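Local coordinates for protein tartrate dehydrogenase/decarboxylase (Pseudomonas putida, PDB 3FLK) that oxidises tartrate with NAD, converts meso-tartrate to D-glycerate and oxidatively decarboxylates D-malate to pyruvate, using magnesium or manganese, at residues Y174-A179 against P215-D220. The protein carries 1 engineered substitution. Numbering follows the deposited sequence.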
ATOM      1  N   TYR A 174      10.719   1.352  20.209  1.00 13.54           N
ATOM      2  CA  TYR A 174       9.721   2.391  20.447  1.00 13.59           C
ATOM      3  C   TYR A 174       8.301   1.830  20.352  1.00 13.43           C
ATOM      4  O   TYR A 174       7.475   2.074  21.237  1.00 13.40           O
ATOM      5  CB  TYR A 174       9.903   3.580  19.494  1.00 13.87           C
ATOM      6  CG  TYR A 174       9.190   4.827  19.975  1.00 14.22           C
ATOM      7  CD1 TYR A 174       9.856   5.777  20.752  1.00 14.51           C
ATOM      8  CD2 TYR A 174       7.842   5.043  19.681  1.00 13.96           C
ATOM      9  CE1 TYR A 174       9.200   6.924  21.208  1.00 14.96           C
ATOM     10  CE2 TYR A 174       7.178   6.182  20.135  1.00 14.30           C
ATOM     11  CZ  TYR A 174       7.863   7.115  20.895  1.00 14.80           C
ATOM     12  OH  TYR A 174       7.211   8.246  21.342  1.00 15.60           O
ATOM     13  N   ALA A 175       8.040   1.061  19.297  1.00 13.18           N
ATOM     14  CA  ALA A 175       6.715   0.491  19.048  1.00 13.09           C
ATOM     15  C   ALA A 175       6.273  -0.492  20.131  1.00 13.18           C
ATOM     16  O   ALA A 175       5.114  -0.476  20.548  1.00 12.88           O
ATOM     17  CB  ALA A 175       6.669  -0.171  17.681  1.00 13.02           C
ATOM     18  N   PHE A 176       7.196  -1.342  20.576  1.00 13.29           N
ATOM     19  CA  PHE A 176       6.906  -2.293  21.650  1.00 13.63           C
ATOM     20  C   PHE A 176       6.743  -1.605  23.006  1.00 13.93           C
ATOM     21  O   PHE A 176       5.869  -1.986  23.786  1.00 13.92           O
ATOM     22  CB  PHE A 176       7.959  -3.410  21.708  1.00 13.53           C
ATOM     23  CG  PHE A 176       7.678  -4.549  20.768  1.00 13.34           C
ATOM     24  CD1 PHE A 176       6.927  -5.642  21.187  1.00 13.36           C
ATOM     25  CD2 PHE A 176       8.146  -4.522  19.460  1.00 13.29           C
ATOM     26  CE1 PHE A 176       6.648  -6.696  20.318  1.00 13.30           C
ATOM     27  CE2 PHE A 176       7.873  -5.571  18.581  1.00 13.60           C
ATOM     28  CZ  PHE A 176       7.125  -6.661  19.013  1.00 13.44           C
ATOM     29  N   ASP A 177       7.570  -0.594  23.274  1.00 14.46           N
ATOM     30  CA  ASP A 177       7.420   0.238  24.474  1.00 15.34           C
ATOM     31  C   ASP A 177       6.049   0.921  24.508  1.00 15.64           C
ATOM     32  O   ASP A 177       5.405   0.977  25.556  1.00 15.57           O
ATOM     33  CB  ASP A 177       8.528   1.294  24.557  1.00 15.59           C
ATOM     34  CG  ASP A 177       9.854   0.729  25.051  1.00 16.67           C
ATOM     35  OD1 ASP A 177       9.877  -0.392  25.599  1.00 18.34           O
ATOM     36  OD2 ASP A 177      10.884   1.416  24.894  1.00 18.09           O
ATOM     37  N   LEU A 178       5.615   1.427  23.351  1.00 15.98           N
ATOM     38  CA  LEU A 178       4.314   2.083  23.212  1.00 16.36           C
ATOM     39  C   LEU A 178       3.168   1.104  23.463  1.00 16.63           C
ATOM     40  O   LEU A 178       2.245   1.405  24.221  1.00 16.49           O
ATOM     41  CB  LEU A 178       4.185   2.735  21.826  1.00 16.23           C
ATOM     42  CG  LEU A 178       2.993   3.657  21.531  1.00 16.50           C
ATOM     43  CD1 LEU A 178       3.012   4.907  22.396  1.00 16.94           C
ATOM     44  CD2 LEU A 178       2.986   4.041  20.056  1.00 16.62           C
ATOM     45  N   ALA A 179       3.248  -0.069  22.835  1.00 17.13           N
ATOM     46  CA  ALA A 179       2.264  -1.131  23.018  1.00 17.81           C
ATOM     47  C   ALA A 179       2.136  -1.557  24.484  1.00 18.53           C
ATOM     48  O   ALA A 179       1.032  -1.805  24.962  1.00 18.42           O
ATOM     49  CB  ALA A 179       2.605  -2.327  22.152  1.00 17.61           C
ATOM     50  N   PRO A 215       7.174  -9.916  27.227  1.00 21.09           N
ATOM     51  CA  PRO A 215       6.245 -11.014  27.505  1.00 21.06           C
ATOM     52  C   PRO A 215       4.764 -10.606  27.494  1.00 20.89           C
ATOM     53  O   PRO A 215       3.915 -11.425  27.143  1.00 20.95           O
ATOM     54  CB  PRO A 215       6.667 -11.493  28.903  1.00 21.22           C
ATOM     55  CG  PRO A 215       7.453 -10.366  29.488  1.00 21.31           C
ATOM     56  CD  PRO A 215       8.144  -9.734  28.324  1.00 21.04           C
ATOM     57  N   HIS A 216       4.465  -9.360  27.860  1.00 20.67           N
ATOM     58  CA  HIS A 216       3.075  -8.886  27.923  1.00 20.63           C
ATOM     59  C   HIS A 216       2.482  -8.528  26.557  1.00 20.52           C
ATOM     60  O   HIS A 216       1.258  -8.518  26.391  1.00 20.60           O
ATOM     61  CB  HIS A 216       2.937  -7.682  28.863  1.00 20.66           C
ATOM     62  CG  HIS A 216       3.513  -7.899  30.229  1.00 21.22           C
ATOM     63  ND1 HIS A 216       4.157  -6.902  30.928  1.00 21.56           N
ATOM     64  CD2 HIS A 216       3.550  -8.998  31.020  1.00 21.53           C
ATOM     65  CE1 HIS A 216       4.562  -7.375  32.093  1.00 22.05           C
ATOM     66  NE2 HIS A 216       4.204  -8.643  32.175  1.00 21.70           N
ATOM     67  N   VAL A 217       3.347  -8.234  25.589  1.00 20.19           N
ATOM     68  CA  VAL A 217       2.901  -7.765  24.273  1.00 19.92           C
ATOM     69  C   VAL A 217       2.646  -8.905  23.279  1.00 19.92           C
ATOM     70  O   VAL A 217       3.523  -9.724  22.997  1.00 19.94           O
ATOM     71  CB  VAL A 217       3.880  -6.712  23.675  1.00 19.93           C
ATOM     72  CG1 VAL A 217       3.408  -6.236  22.303  1.00 19.57           C
ATOM     73  CG2 VAL A 217       4.021  -5.525  24.616  1.00 19.56           C
ATOM     74  N   SER A 218       1.420  -8.945  22.771  1.00 19.86           N
ATOM     75  CA  SER A 218       1.037  -9.833  21.683  1.00 19.96           C
ATOM     76  C   SER A 218       1.546  -9.232  20.369  1.00 19.71           C
ATOM     77  O   SER A 218       1.440  -8.023  20.156  1.00 19.64           O
ATOM     78  CB  SER A 218      -0.489  -9.965  21.659  1.00 19.93           C
ATOM     79  OG  SER A 218      -0.940 -10.698  20.535  1.00 21.51           O
ATOM     80  N   TRP A 219       2.114 -10.061  19.497  1.00 19.43           N
ATOM     81  CA  TRP A 219       2.632  -9.550  18.226  1.00 19.25           C
ATOM     82  C   TRP A 219       2.372 -10.467  17.035  1.00 18.93           C
ATOM     83  O   TRP A 219       2.383 -11.694  17.161  1.00 18.67           O
ATOM     84  CB  TRP A 219       4.122  -9.183  18.334  1.00 19.64           C
ATOM     85  CG  TRP A 219       5.073 -10.328  18.117  1.00 20.34           C
ATOM     86  CD1 TRP A 219       5.430 -11.282  19.030  1.00 21.11           C
ATOM     87  CD2 TRP A 219       5.794 -10.636  16.912  1.00 20.66           C
ATOM     88  NE1 TRP A 219       6.322 -12.167  18.466  1.00 21.41           N
ATOM     89  CE2 TRP A 219       6.564 -11.792  17.170  1.00 20.84           C
ATOM     90  CE3 TRP A 219       5.860 -10.047  15.641  1.00 20.94           C
ATOM     91  CZ2 TRP A 219       7.391 -12.375  16.203  1.00 20.52           C
ATOM     92  CZ3 TRP A 219       6.684 -10.628  14.678  1.00 20.72           C
ATOM     93  CH2 TRP A 219       7.437 -11.782  14.967  1.00 20.72           C
ATOM     94  N   ASP A 220       2.131  -9.856  15.879  1.00 18.48           N
ATOM     95  CA  ASP A 220       1.996 -10.593  14.627  1.00 18.19           C
ATOM     96  C   ASP A 220       2.659  -9.835  13.477  1.00 17.74           C
ATOM     97  O   ASP A 220       2.861  -8.619  13.553  1.00 17.25           O
ATOM     98  CB  ASP A 220       0.521 -10.894  14.318  1.00 18.47           C
ATOM     99  CG  ASP A 220      -0.262  -9.663  13.875  1.00 19.64           C
ATOM    100  OD1 ASP A 220      -0.971  -9.750  12.850  1.00 21.29           O
ATOM    101  OD2 ASP A 220      -0.178  -8.613  14.542  1.00 20.99           O
TER
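V217, the last loop residue before strand 218-223, meets F176 and A179, which sit one helical turn apart on helix 165-181. The CB of V217 points toward the helix, and CG1, anti to the backbone N (chi1 180°), does most of the touching: it lies 3.7 Å from F176 CD1 and 4.0 Å from the methyl carbon CB of A179. The other branch, CG2, comes to 4.1 Å from the backbone O of F176. The backbones are closest here as well, with 6.8 Å between the CA atoms of V217 and A179. S218 then turns its side chain away from the helix, while its backbone pairs with K185 and V187, around the start of the neighbouring parallel strand 186-191. At W219 the side chain points inward again; its CB makes the nearest approach, 4.0 Å from F176 CZ, while most of the indole leads off toward T207, E208 and A211. The F176 atoms CD1, CE1 and CZ thus bridge V217 and W219, both meeting the ring obliquely. With F176 cut back to an alanine, a gap is likely to open between V217 CG1 and W219 CB, and both would lose their aromatic partner. In this isocitrate/isopropylmalate dehydrogenase fold, helix 165-181 packs across the large mixed sheet, F176 and A179 reaching V187 as well, and the contact extends that apolar helix-on-sheet packing to the start of outermost strand 218-223.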